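Local coordinates for protein predicted ATPase involved in replication control, Cdc46/Mcm family (Methanopyrus kandleri AV19, PDB 3F8T) that probably binds ATP and single-stranded DNA and, as a member of the MCM helicase family, may act in DNA replication, at residues 418-423 against 471-477; 426-430 against 480-484; 235-240 against 457-461; 402-406 against 464-468; 228-232 against 340-344. The protein carries 2 engineered substitutions. All coordinates share one frame; numbering follows the deposited sequence.

Interaction 1 of 5, residues 418-423 against 471-477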
# COMPACT_ATOMS: atom_id res chain seq x y z
N GLU A 418 -3.89 31.98 0.66
CA GLU A 418 -3.99 32.34 2.07
C GLU A 418 -3.41 31.30 3.04
O GLU A 418 -2.92 31.65 4.11
CB GLU A 418 -5.42 32.72 2.46
CG GLU A 418 -5.91 34.04 1.81
CD GLU A 418 -4.91 35.21 1.97
OE1 GLU A 418 -4.79 35.76 3.09
OE2 GLU A 418 -4.24 35.57 0.97
N ALA A 419 -3.47 30.02 2.65
CA ALA A 419 -2.86 28.94 3.43
C ALA A 419 -1.33 29.04 3.37
O ALA A 419 -0.65 28.81 4.37
CB ALA A 419 -3.30 27.58 2.92
N ARG A 420 -0.81 29.35 2.19
CA ARG A 420 0.63 29.54 2.02
C ARG A 420 1.11 30.70 2.88
O ARG A 420 2.15 30.59 3.55
CB ARG A 420 0.99 29.78 0.55
CG ARG A 420 2.48 30.00 0.36
CD ARG A 420 2.86 30.08 -1.10
NE ARG A 420 2.40 31.30 -1.76
CZ ARG A 420 2.77 32.54 -1.44
NH1 ARG A 420 3.59 32.77 -0.42
NH2 ARG A 420 2.30 33.57 -2.13
N LYS A 421 0.35 31.78 2.90
CA LYS A 421 0.69 32.93 3.75
C LYS A 421 0.64 32.58 5.24
O LYS A 421 1.53 32.96 6.01
CB LYS A 421 -0.18 34.15 3.42
CG LYS A 421 0.21 34.78 2.10
CD LYS A 421 -0.75 35.90 1.69
CE LYS A 421 -0.16 36.70 0.54
NZ LYS A 421 -1.21 37.21 -0.39
N ARG A 422 -0.39 31.82 5.62
CA ARG A 422 -0.56 31.36 7.00
C ARG A 422 0.64 30.50 7.43
O ARG A 422 1.14 30.62 8.56
CB ARG A 422 -1.88 30.59 7.14
CG ARG A 422 -2.16 30.09 8.55
CD ARG A 422 -2.72 31.17 9.47
NE ARG A 422 -4.17 31.04 9.54
CZ ARG A 422 -4.92 31.39 10.58
NH1 ARG A 422 -4.37 31.91 11.68
NH2 ARG A 422 -6.24 31.21 10.53
N LEU A 423 1.11 29.67 6.51
CA LEU A 423 2.22 28.75 6.77
C LEU A 423 3.53 29.52 6.91
O LEU A 423 4.30 29.30 7.85
CB LEU A 423 2.32 27.72 5.65
CG LEU A 423 3.52 26.77 5.66
CD1 LEU A 423 3.54 25.90 6.89
CD2 LEU A 423 3.50 25.91 4.40
N VAL A 471 -5.76 22.94 0.53
CA VAL A 471 -5.27 23.15 1.90
C VAL A 471 -5.58 24.59 2.30
O VAL A 471 -5.14 25.53 1.62
CB VAL A 471 -3.77 22.87 2.02
CG1 VAL A 471 -3.33 22.93 3.48
CG2 VAL A 471 -3.42 21.52 1.39
N GLU A 472 -6.32 24.77 3.39
CA GLU A 472 -6.80 26.09 3.84
C GLU A 472 -6.08 26.53 5.11
O GLU A 472 -5.44 25.70 5.77
CB GLU A 472 -8.31 26.02 4.10
CG GLU A 472 -9.12 25.42 2.96
CD GLU A 472 -9.62 26.45 1.96
OE1 GLU A 472 -9.12 27.59 1.98
OE2 GLU A 472 -10.53 26.11 1.16
N PRO A 473 -6.16 27.83 5.47
CA PRO A 473 -5.52 28.29 6.73
C PRO A 473 -5.89 27.47 7.97
O PRO A 473 -5.03 27.24 8.86
CB PRO A 473 -6.03 29.74 6.86
CG PRO A 473 -6.17 30.19 5.44
CD PRO A 473 -6.79 28.97 4.75
N GLU A 474 -7.13 27.02 8.03
CA GLU A 474 -7.60 26.18 9.12
C GLU A 474 -6.81 24.85 9.23
O GLU A 474 -6.55 24.38 10.36
CB GLU A 474 -9.09 25.90 8.93
CG GLU A 474 -10.00 27.12 9.23
CD GLU A 474 -9.80 28.31 8.28
OE1 GLU A 474 -9.52 28.11 7.07
OE2 GLU A 474 -9.92 29.47 8.78
N ASP A 475 -6.42 24.28 8.09
CA ASP A 475 -5.60 23.05 8.06
C ASP A 475 -4.18 23.35 8.54
O ASP A 475 -3.55 22.50 9.19
CB ASP A 475 -5.52 22.45 6.64
CG ASP A 475 -6.89 22.15 6.03
OD1 ASP A 475 -7.77 21.62 6.74
OD2 ASP A 475 -7.08 22.44 4.83
N VAL A 476 -3.67 24.52 8.18
CA VAL A 476 -2.33 24.95 8.59
C VAL A 476 -2.30 25.13 10.10
O VAL A 476 -1.35 24.70 10.75
CB VAL A 476 -1.87 26.23 7.86
CG1 VAL A 476 -0.54 26.71 8.46
CG2 VAL A 476 -1.68 25.94 6.36
N ASP A 477 -3.35 25.72 10.65
CA ASP A 477 -3.46 26.00 12.07
C ASP A 477 -3.43 24.72 12.90
O ASP A 477 -2.78 24.65 13.95
CB ASP A 477 -4.73 26.80 12.36
CG ASP A 477 -4.61 28.26 11.97
OD1 ASP A 477 -3.51 28.70 11.56
OD2 ASP A 477 -5.61 28.98 12.08

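Interaction 2 of 5, residues 426-430 against 480-484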
# COMPACT_ATOMS: atom_id res chain seq x y z
N TRP A 426 3.51 31.52 10.31
CA TRP A 426 3.86 30.62 11.42
C TRP A 426 5.37 30.40 11.46
O TRP A 426 6.00 30.55 12.50
CB TRP A 426 3.14 29.28 11.28
CG TRP A 426 3.58 28.28 12.31
CD1 TRP A 426 3.09 28.15 13.57
CD2 TRP A 426 4.61 27.30 12.18
NE1 TRP A 426 3.74 27.13 14.23
CE2 TRP A 426 4.68 26.60 13.40
CE3 TRP A 426 5.48 26.94 11.14
CZ2 TRP A 426 5.59 25.56 13.61
CZ3 TRP A 426 6.39 25.89 11.36
CH2 TRP A 426 6.43 25.22 12.58
N TYR A 427 5.94 30.04 10.31
CA TYR A 427 7.35 29.67 10.22
C TYR A 427 8.28 30.79 10.66
O TYR A 427 9.15 30.59 11.50
CB TYR A 427 7.68 29.23 8.80
CG TYR A 427 9.06 28.63 8.59
CD1 TYR A 427 9.58 27.68 9.47
CD2 TYR A 427 9.83 29.00 7.48
CE1 TYR A 427 10.85 27.11 9.25
CE2 TYR A 427 11.10 28.44 7.26
CZ TYR A 427 11.60 27.51 8.15
OH TYR A 427 12.84 26.96 7.92
N GLU A 428 8.08 31.98 10.08
CA GLU A 428 8.89 33.15 10.40
C GLU A 428 8.71 33.58 11.86
O GLU A 428 9.69 33.89 12.54
CB GLU A 428 8.62 34.30 9.42
CG GLU A 428 7.25 35.00 9.58
CD GLU A 428 6.97 36.03 8.48
OE1 GLU A 428 7.77 36.13 7.53
OE2 GLU A 428 5.93 36.73 8.57
N THR A 429 7.47 33.56 12.35
CA THR A 429 7.16 33.93 13.74
C THR A 429 7.86 32.97 14.73
O THR A 429 8.45 33.41 15.73
CB THR A 429 5.62 34.00 13.97
OG1 THR A 429 5.06 35.08 13.20
CG2 THR A 429 5.26 34.22 15.42
N ARG A 430 7.81 31.67 14.45
CA ARG A 430 8.45 30.68 15.32
C ARG A 430 9.98 30.75 15.31
O ARG A 430 10.61 30.58 16.34
CB ARG A 430 7.97 29.26 14.99
CG ARG A 430 6.52 29.00 15.37
CD ARG A 430 6.31 28.98 16.89
NE ARG A 430 4.94 28.63 17.22
CZ ARG A 430 3.92 29.49 17.25
NH1 ARG A 430 4.10 30.78 16.98
NH2 ARG A 430 2.70 29.06 17.56
N ALA A 480 0.15 23.21 12.62
CA ALA A 480 1.11 23.99 13.39
C ALA A 480 0.98 23.76 14.89
O ALA A 480 1.99 23.68 15.59
CB ALA A 480 0.94 25.48 13.08
N GLU A 481 -0.25 23.64 15.38
CA GLU A 481 -0.49 23.33 16.80
C GLU A 481 0.16 22.01 17.20
O GLU A 481 0.73 21.89 18.27
CB GLU A 481 -1.99 23.31 17.11
CG GLU A 481 -2.34 23.32 18.60
CD GLU A 481 -2.44 21.93 19.23
OE1 GLU A 481 -2.91 20.97 18.56
OE2 GLU A 481 -2.06 21.80 20.42
N LEU A 482 0.09 21.01 16.32
CA LEU A 482 0.72 19.71 16.61
C LEU A 482 2.23 19.76 16.59
O LEU A 482 2.87 19.15 17.44
CB LEU A 482 0.24 18.63 15.63
CG LEU A 482 -1.25 18.28 15.73
CD1 LEU A 482 -1.64 17.37 14.58
CD2 LEU A 482 -1.65 17.67 17.08
N VAL A 483 2.81 20.48 15.62
CA VAL A 483 4.27 20.62 15.56
C VAL A 483 4.75 21.39 16.80
O VAL A 483 5.68 20.96 17.48
CB VAL A 483 4.77 21.26 14.22
CG1 VAL A 483 6.29 21.53 14.28
CG2 VAL A 483 4.47 20.33 13.05
N ASP A 484 4.07 22.49 17.11
CA ASP A 484 4.37 23.28 18.32
C ASP A 484 4.29 22.46 19.61
O ASP A 484 5.16 22.57 20.50
CB ASP A 484 3.44 24.49 18.42
CG ASP A 484 3.83 25.60 17.48
OD1 ASP A 484 5.01 25.65 17.05
OD2 ASP A 484 2.96 26.42 17.16

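Interaction 3 of 5, residues 235-240 against 457-461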
# COMPACT_ATOMS: atom_id res chain seq x y z
N LYS A 235 3.08 9.91 -3.52
CA LYS A 235 3.91 11.12 -3.63
C LYS A 235 4.86 11.25 -2.43
O LYS A 235 4.44 11.43 -1.28
CB LYS A 235 3.02 12.37 -3.79
CG LYS A 235 3.75 13.67 -4.12
CD LYS A 235 2.75 14.81 -4.39
CE LYS A 235 3.39 16.20 -4.24
NZ LYS A 235 2.36 17.27 -4.02
N ASN A 236 6.15 11.16 -2.73
CA ASN A 236 7.21 10.94 -1.75
C ASN A 236 7.22 11.91 -0.57
O ASN A 236 7.33 11.51 0.60
CB ASN A 236 8.57 10.93 -2.49
CG ASN A 236 9.73 11.36 -1.61
OD1 ASN A 236 9.99 10.79 -0.55
ND2 ASN A 236 10.45 12.39 -2.07
N SER A 237 7.08 13.19 -0.88
CA SER A 237 7.20 14.26 0.10
C SER A 237 5.98 14.43 1.02
O SER A 237 5.99 15.32 1.87
CB SER A 237 7.46 15.57 -0.65
OG SER A 237 6.43 15.79 -1.60
N GLU A 238 4.96 13.58 0.86
CA GLU A 238 3.65 13.72 1.55
C GLU A 238 3.52 12.96 2.87
O GLU A 238 2.74 13.35 3.74
CB GLU A 238 2.51 13.19 0.67
CG GLU A 238 2.40 13.83 -0.68
CD GLU A 238 1.92 15.23 -0.57
OE1 GLU A 238 0.71 15.40 -0.36
OE2 GLU A 238 2.76 16.16 -0.65
N ARG A 239 4.26 11.86 2.96
CA ARG A 239 4.08 10.89 4.03
C ARG A 239 4.66 11.41 5.35
O ARG A 239 5.73 12.02 5.35
CB ARG A 239 4.72 9.57 3.63
CG ARG A 239 4.02 8.92 2.42
CD ARG A 239 4.64 7.59 2.04
NE ARG A 239 6.01 7.73 1.54
CZ ARG A 239 6.32 8.08 0.30
NH1 ARG A 239 5.38 8.36 -0.61
NH2 ARG A 239 7.59 8.16 -0.04
N LEU A 240 3.95 11.15 6.45
CA LEU A 240 4.36 11.58 7.78
C LEU A 240 4.95 10.43 8.57
O LEU A 240 4.44 9.31 8.53
CB LEU A 240 3.19 12.17 8.57
CG LEU A 240 2.71 13.58 8.18
CD1 LEU A 240 1.24 13.74 8.49
CD2 LEU A 240 3.52 14.62 8.91
N ARG A 457 2.93 18.96 5.41
CA ARG A 457 2.44 17.58 5.31
C ARG A 457 1.22 17.32 6.16
O ARG A 457 0.27 16.69 5.70
CB ARG A 457 3.53 16.59 5.72
CG ARG A 457 4.63 16.45 4.70
CD ARG A 457 5.70 15.45 5.21
NE ARG A 457 6.94 15.65 4.47
CZ ARG A 457 8.11 16.00 5.00
NH1 ARG A 457 8.26 16.17 6.31
NH2 ARG A 457 9.16 16.17 4.21
N LEU A 458 1.26 17.80 7.40
CA LEU A 458 0.12 17.62 8.30
C LEU A 458 -1.11 18.37 7.82
O LEU A 458 -2.24 17.89 7.99
CB LEU A 458 0.47 18.06 9.72
CG LEU A 458 1.41 17.15 10.52
CD1 LEU A 458 2.14 17.98 11.59
CD2 LEU A 458 0.58 16.04 11.17
N ALA A 459 -0.90 19.56 7.26
CA ALA A 459 -2.03 20.35 6.71
C ALA A 459 -2.67 19.69 5.48
O ALA A 459 -3.90 19.70 5.34
CB ALA A 459 -1.59 21.77 6.40
N LYS A 460 -1.84 19.14 4.60
CA LYS A 460 -2.33 18.36 3.46
C LYS A 460 -3.14 17.14 3.95
O LYS A 460 -4.21 16.85 3.43
CB LYS A 460 -1.17 17.92 2.57
CG LYS A 460 -0.48 19.09 1.78
CD LYS A 460 0.69 18.55 0.93
CE LYS A 460 1.24 19.59 -0.06
NZ LYS A 460 2.56 19.12 -0.62
N ALA A 461 -2.61 16.44 4.95
CA ALA A 461 -3.33 15.30 5.54
C ALA A 461 -4.69 15.70 6.08
O ALA A 461 -5.69 14.99 5.84
CB ALA A 461 -2.48 14.62 6.62
O HOH W 1 4.59 18.18 1.15

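Interaction 4 of 5, residues 402-406 against 464-468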
# COMPACT_ATOMS: atom_id res chain seq x y z
N TYR A 402 -13.59 5.11 4.63
CA TYR A 402 -13.48 6.56 4.41
C TYR A 402 -12.03 6.95 4.12
O TYR A 402 -11.78 7.73 3.22
CB TYR A 402 -13.95 7.31 5.65
CG TYR A 402 -13.92 8.82 5.59
CD1 TYR A 402 -14.99 9.53 5.06
CD2 TYR A 402 -12.86 9.55 6.14
CE1 TYR A 402 -15.00 10.91 5.03
CE2 TYR A 402 -12.85 10.94 6.13
CZ TYR A 402 -13.93 11.62 5.57
OH TYR A 402 -13.96 12.99 5.57
N LEU A 403 -11.10 6.40 4.91
CA LEU A 403 -9.68 6.70 4.71
C LEU A 403 -9.23 6.27 3.33
O LEU A 403 -8.61 7.04 2.59
CB LEU A 403 -8.83 5.99 5.77
CG LEU A 403 -7.30 6.04 5.64
CD1 LEU A 403 -6.76 7.48 5.66
CD2 LEU A 403 -6.69 5.22 6.77
N LEU A 404 -9.55 5.03 2.97
CA LEU A 404 -9.20 4.48 1.67
C LEU A 404 -9.71 5.36 0.54
O LEU A 404 -9.01 5.62 -0.47
CB LEU A 404 -9.79 3.07 1.53
CG LEU A 404 -9.05 1.93 2.23
CD1 LEU A 404 -9.86 0.65 2.12
CD2 LEU A 404 -7.67 1.71 1.63
N TYR A 405 -10.96 5.78 0.70
CA TYR A 405 -11.62 6.66 -0.24
C TYR A 405 -10.87 8.00 -0.34
O TYR A 405 -10.49 8.46 -1.45
CB TYR A 405 -13.08 6.86 0.18
CG TYR A 405 -13.88 7.69 -0.78
CD1 TYR A 405 -14.32 7.17 -1.99
CD2 TYR A 405 -14.21 9.00 -0.47
CE1 TYR A 405 -15.07 7.95 -2.88
CE2 TYR A 405 -14.95 9.79 -1.33
CZ TYR A 405 -15.37 9.25 -2.53
OH TYR A 405 -16.10 10.04 -3.38
N ALA A 406 -10.64 8.62 0.81
CA ALA A 406 -10.00 9.94 0.88
C ALA A 406 -8.62 9.95 0.21
O ALA A 406 -8.29 10.89 -0.52
CB ALA A 406 -9.89 10.40 2.36
N ARG A 464 -7.06 16.22 3.19
CA ARG A 464 -7.58 14.91 2.74
C ARG A 464 -8.71 14.41 3.64
O ARG A 464 -9.71 13.84 3.17
CB ARG A 464 -6.45 13.86 2.66
CG ARG A 464 -5.42 14.20 1.59
CD ARG A 464 -4.46 13.06 1.24
NE ARG A 464 -3.32 13.16 2.13
CZ ARG A 464 -2.17 13.72 1.84
NH1 ARG A 464 -1.90 14.20 0.63
NH2 ARG A 464 -1.25 13.76 2.77
N MET A 465 -8.56 14.64 4.95
CA MET A 465 -9.54 14.22 5.95
C MET A 465 -10.88 14.94 5.79
O MET A 465 -11.92 14.44 6.26
CB MET A 465 -8.97 14.51 7.34
CG MET A 465 -9.52 13.67 8.45
SD MET A 465 -8.58 14.10 9.93
CE MET A 465 -7.41 12.78 10.06
N ARG A 466 -10.85 16.11 5.15
CA ARG A 466 -12.05 16.89 4.86
C ARG A 466 -12.53 16.62 3.44
O ARG A 466 -13.42 17.32 2.93
CB ARG A 466 -11.75 18.40 4.96
CG ARG A 466 -11.45 18.94 6.34
CD ARG A 466 -11.40 20.48 6.32
NE ARG A 466 -10.33 21.01 5.47
CZ ARG A 466 -10.51 21.51 4.25
NH1 ARG A 466 -11.73 21.58 3.72
NH2 ARG A 466 -9.47 21.94 3.55
N LEU A 467 -11.92 15.61 2.80
CA LEU A 467 -12.16 15.27 1.40
C LEU A 467 -11.95 16.47 0.49
O LEU A 467 -12.73 16.73 -0.43
CB LEU A 467 -13.58 14.67 1.21
CG LEU A 467 -13.97 13.43 2.02
CD1 LEU A 467 -15.41 13.05 1.70
CD2 LEU A 467 -13.03 12.25 1.71
N SER A 468 -10.87 17.21 0.73
CA SER A 468 -10.60 18.40 -0.05
C SER A 468 -9.27 18.38 -0.80
O SER A 468 -8.29 17.76 -0.36
CB SER A 468 -10.72 19.64 0.85
OG SER A 468 -10.24 20.78 0.16

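Interaction 5 of 5, residues 228-232 against 340-344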
# COMPACT_ATOMS: atom_id res chain seq x y z
N GLN A 228 -1.32 11.13 10.34
CA GLN A 228 -0.39 10.18 9.68
C GLN A 228 -1.11 9.19 8.73
O GLN A 228 -0.66 8.99 7.60
CB GLN A 228 0.47 9.44 10.70
CG GLN A 228 1.41 8.42 10.04
CD GLN A 228 2.23 7.67 11.04
OE1 GLN A 228 1.71 7.17 12.03
NE2 GLN A 228 3.55 7.58 10.79
N LEU A 229 -2.21 8.60 9.18
CA LEU A 229 -3.00 7.71 8.32
C LEU A 229 -3.40 8.39 7.01
O LEU A 229 -3.27 7.82 5.94
CB LEU A 229 -4.26 7.20 9.03
CG LEU A 229 -3.98 6.11 10.09
CD1 LEU A 229 -5.23 5.95 10.99
CD2 LEU A 229 -3.60 4.79 9.46
N PHE A 230 -3.82 9.65 7.13
CA PHE A 230 -4.23 10.45 5.97
C PHE A 230 -3.07 11.00 5.14
O PHE A 230 -3.29 11.76 4.17
CB PHE A 230 -5.20 11.54 6.43
CG PHE A 230 -6.60 11.02 6.65
CD1 PHE A 230 -6.97 10.47 7.88
CD2 PHE A 230 -7.54 11.05 5.62
CE1 PHE A 230 -8.26 9.97 8.08
CE2 PHE A 230 -8.83 10.56 5.81
CZ PHE A 230 -9.19 10.03 7.04
N SER A 231 -1.85 10.62 5.49
CA SER A 231 -0.68 10.99 4.69
C SER A 231 -0.17 9.82 3.84
O SER A 231 0.84 9.94 3.15
CB SER A 231 0.45 11.49 5.59
OG SER A 231 1.13 10.40 6.17
N CYS A 232 -0.86 8.68 3.92
CA CYS A 232 -0.44 7.48 3.21
C CYS A 232 -0.67 7.56 1.69
O CYS A 232 -1.64 7.03 1.17
CB CYS A 232 -1.16 6.26 3.79
SG CYS A 232 -0.52 5.73 5.37
N CYS A 340 6.22 3.98 2.64
CA CYS A 340 5.49 3.73 3.88
C CYS A 340 5.57 4.93 4.83
O CYS A 340 6.52 5.70 4.79
CB CYS A 340 6.02 2.47 4.57
SG CYS A 340 7.80 2.41 4.81
N ALA A 341 4.54 5.11 5.65
CA ALA A 341 4.57 6.12 6.70
C ALA A 341 5.06 5.36 7.93
O ALA A 341 4.45 4.36 8.33
CB ALA A 341 3.16 6.70 6.91
N VAL A 342 6.17 5.80 8.52
CA VAL A 342 6.79 5.06 9.61
C VAL A 342 6.18 5.50 10.96
O VAL A 342 6.28 6.67 11.36
CB VAL A 342 8.31 5.23 9.63
CG1 VAL A 342 8.92 4.60 10.90
CG2 VAL A 342 8.93 4.60 8.35
N LEU A 343 5.53 4.54 11.61
CA LEU A 343 5.01 4.70 12.97
C LEU A 343 5.87 3.87 13.89
O LEU A 343 5.70 2.67 14.00
CB LEU A 343 3.55 4.27 13.06
CG LEU A 343 2.98 4.28 14.51
CD1 LEU A 343 3.10 5.66 15.16
CD2 LEU A 343 1.56 3.85 14.47
N ALA A 344 6.81 4.53 14.55
CA ALA A 344 7.77 3.85 15.40
C ALA A 344 7.41 4.06 16.87
O ALA A 344 6.66 4.98 17.20
CB ALA A 344 9.13 4.38 15.13

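Interaction 1 of 5, residues 418-423 against 471-477
Arg422 and Asp477 meet with their flat groups almost perpendicular, the guanidinium and carboxylate planes standing 80° apart. The carboxylate lies over one guanidinium face: Arg422 NH2 and Asp477 OD2 are 2.8 Å apart and form a salt bridge, yet the oxygen sits well out of the guanidinium plane. No N-H points at it, so the pair is a worked example of attraction by charge alone. The bends of the arginine chain explain this pose. CG leaves anti to the backbone N (chi1 -179°), and turns at chi2 and chi3 carry the planar end across Asp477. Pro473 meets the same group from another direction, its CB lying 3.5 Å from Arg422 NE at the edge, near the plane.

On the inner side of this ion pair the buried Val476 touches Arg422 CG through CG1 at 3.7 Å, while its CG2 lies 3.6 Å from Ala419 O. The backbones come closest at Ala419, whose CA is 4.3 Å from Pro473 CA; its methyl is tightly placed, with CB 3.0 Å from Val471 O. Asp475 OD2 accepts a straight 2.8 Å bond from Glu472 N, the N-cap residue, which probably helps to fix the start of helix 473-489; the same oxygen also meets Arg466.

The short helical segments lie 8.5 Å apart at an angle of 27°. Leu423 reaches Val455 and Glu456 of helix 449-465, Val471 packs on Ala459 of that helix, and the backbone of Val471 bonds to Glu414 and Thr416, joining the helix pair to the short strand 414-415.

Interaction 2 of 5, residues 426-430 against 480-484
Trp426 and Asp484 bury more surface here than any other residues, and they meet through a nearly linear hydrogen bond. Trp426 NE1 donates to Asp484 OD2 over 3.1 Å with an N-H...O angle of 172°. The oxygen lies in the indole plane, whereas the ring nitrogen approaches the syn side of the carboxylate from out of its plane. With CG anti to the backbone N (chi1 174°), the indole extends toward the other helix and bridges axes that are 12.3 Å apart in these segments.

Ala480, third in buried surface, lies against one face of the indole. Its CB stands over the five-membered ring, 3.6 Å from the centroid and 21° off the normal, a CH-pi contact. Arg430 CG covers the opposite face, so the ring is held between a methyl group and an aliphatic chain. Trp426 CH2 touches Val483 CG1 at 4.1 Å.

Arg430 brings the charge. Its NH2 bonds to Asp484 OD2 at 2.7 Å in a salt bridge, and NE adds weak bonds to both carboxylate oxygens. Asp484 is at the guanidinium edge, while Trp426 CD1 sits over the centre of one face. NH2 reaches OD2 from the carboxylate face opposite to that used by the indole N-H. Two firm donors thus grip one oxygen of a buried aspartate, probably helping to keep it ionised and restricting its rotation.

The ion pair links two helices, and Val455 of a third, 449-465, completes the apolar side by packing on Trp426 and Val483, as befits the predominantly helical AAA-lid domain of an MCM protein.

Interaction 3 of 5, residues 235-240 against 457-461
Arg457 NE donates to the backbone carbonyl of Ser237 over 2.8 Å, with an N-H...O angle of 152°. The acceptor lies in the guanidinium plane, but the donor stands 43° above the carbonyl plane. The group has a second anchor, since Arg457 NH1 forms a salt bridge with Asp372.

A charge network flanks this bond. Lys460 NZ binds the syn lone pair of Glu238 OE2 at 3.0 Å, and Lys235 NZ makes a longer salt bridge to Glu238 OE2, 3.6 Å. The two ammonium groups lie near each other, a closeness that the shared carboxylate probably makes tolerable. Glu238 OE1 is taken by Arg464, so each carboxylate oxygen has a cationic partner. A water links the two polar centres, accepting from Lys460 NZ and donating to Ser237 O.

Outward from the charges the contact turns apolar. The extended methylene chain of Arg457 runs past Leu240, whose CD2 is 3.7 Å from Arg457 CB. Leu240 CD1 meets Leu458 CD2 at 3.6 Å, the two side chains crossing at about a right angle, and Ala461 CB adds a looser contact, 4.3 Å from Leu240 CD1.

The loop 235-240 follows helix 219-229 and leads into strand 242-245, so the contact seats the P-loop domain against helix 449-465 of the lid. Leu458 continues onto Leu227 of helix 219-229 and onto Ala479 and Val483 of helix 473-489.

Interaction 4 of 5, residues 402-406 against 464-468
Tyr402 sends its hydroxyl to the backbone of Met465, with OH donating to Met465 O over 2.6 Å. The ring leaves with CG anti to the backbone N (chi1 -179°), which carries the phenol across to the end of helix 449-465. The acceptor lies at the ring edge, near its plane, while the hydroxyl stands 38° above the carbonyl plane.

Leu467 comes from the opposite direction. Its CG is anti to the carbonyl carbon (chi1 -57°), which directs the two methyls at Tyr402 and Ala406. CD1 lies 4.0 Å from Tyr402 CE1. Leu467 CD2 reaches into the partner helix, 3.7 Å from Ala406 CB, and also meets the ring edge at Tyr405 CD2, 4.1 Å away. Ala406 places its CB 3.5 Å from Arg464 O.

Leu467, with its positive phi, is the C-prime residue of a Schellman motif, in which Ser468 N bonds to Ala463 O and Leu467 N to Arg464 O. Phe196 meets the Tyr405 ring, and Leu199 and Ala200 pack on Tyr402, all three from helix 190-201. The contact exemplifies a Schellman-terminated helix whose apolar C-prime residue packs against a neighbouring helix of the AAA-lid domain.

Interaction 5 of 5, residues 228-232 against 340-344
Gln228 provides the hydrogen bond of this contact, and it is a weak one: NE2 donates to Val342 O over 2.9 Å with an N-H...O angle of 131°. The stronger partner of the same nitrogen is Leu240 O, so the amide sits between the carbonyl of Val342 on the strand and that of Leu240 on the loop leading into the neighbouring strand. Its reach comes from a fully extended chain, with CG anti to the backbone N (chi1 178°) and no bend at the next torsion.

Van der Waals contacts follow the same side chain. Gln228 CG touches Ala341 CB at 4.0 Å, and farther out the carbonyl end crosses Leu343 at about a right angle, bringing OE1 to 3.6 Å from Leu343 CB. Cys232 adds a sulfur contact, its SG lying 4.1 Å from Ala341 CB, so the alanine methyl is met by both Gln228 and Cys232.

A third kind of interaction shapes the helix end itself. Gln228 O accepts from Ser231 N at 2.9 Å and from Ser231 OG at 2.7 Å, the hydroxyl lying in the carbonyl plane on a lone pair. Ser231 OG also bonds to Leu240 N, while Leu229 to Cys232 make a type I turn.

Strand 341-346 is the middle member of the parallel five-stranded sheet, between 303-307 and 242-245, in the 2-3-4-1-5 order of AAA+ ATPases. Helix 219-229 ends against it, and beyond the turn Phe230 packs on helices 396-409 and 449-465 of the lid.

Interactions 1 and 2 hold the same two helices, 417-439 and 473-489, but differ in burial: interaction 1 is only partly buried, whereas interactions 2 to 5 are buried contacts. In interaction 2 the aspartate of the ion pair is buried, beside an indole. Interactions 3 and 4 share helix 449-465 and are joined by the Glu238-Arg464 salt bridge, one contact being rich in charge, the other largely apolar. Interaction 5, nearest the centre of the chain, is uncharged; Leu240 connects it to interaction 3. Asp475 and Arg466 tie interaction 1 to interaction 4. Of the five, only interaction 3 directly joins the P-loop domain to the lid.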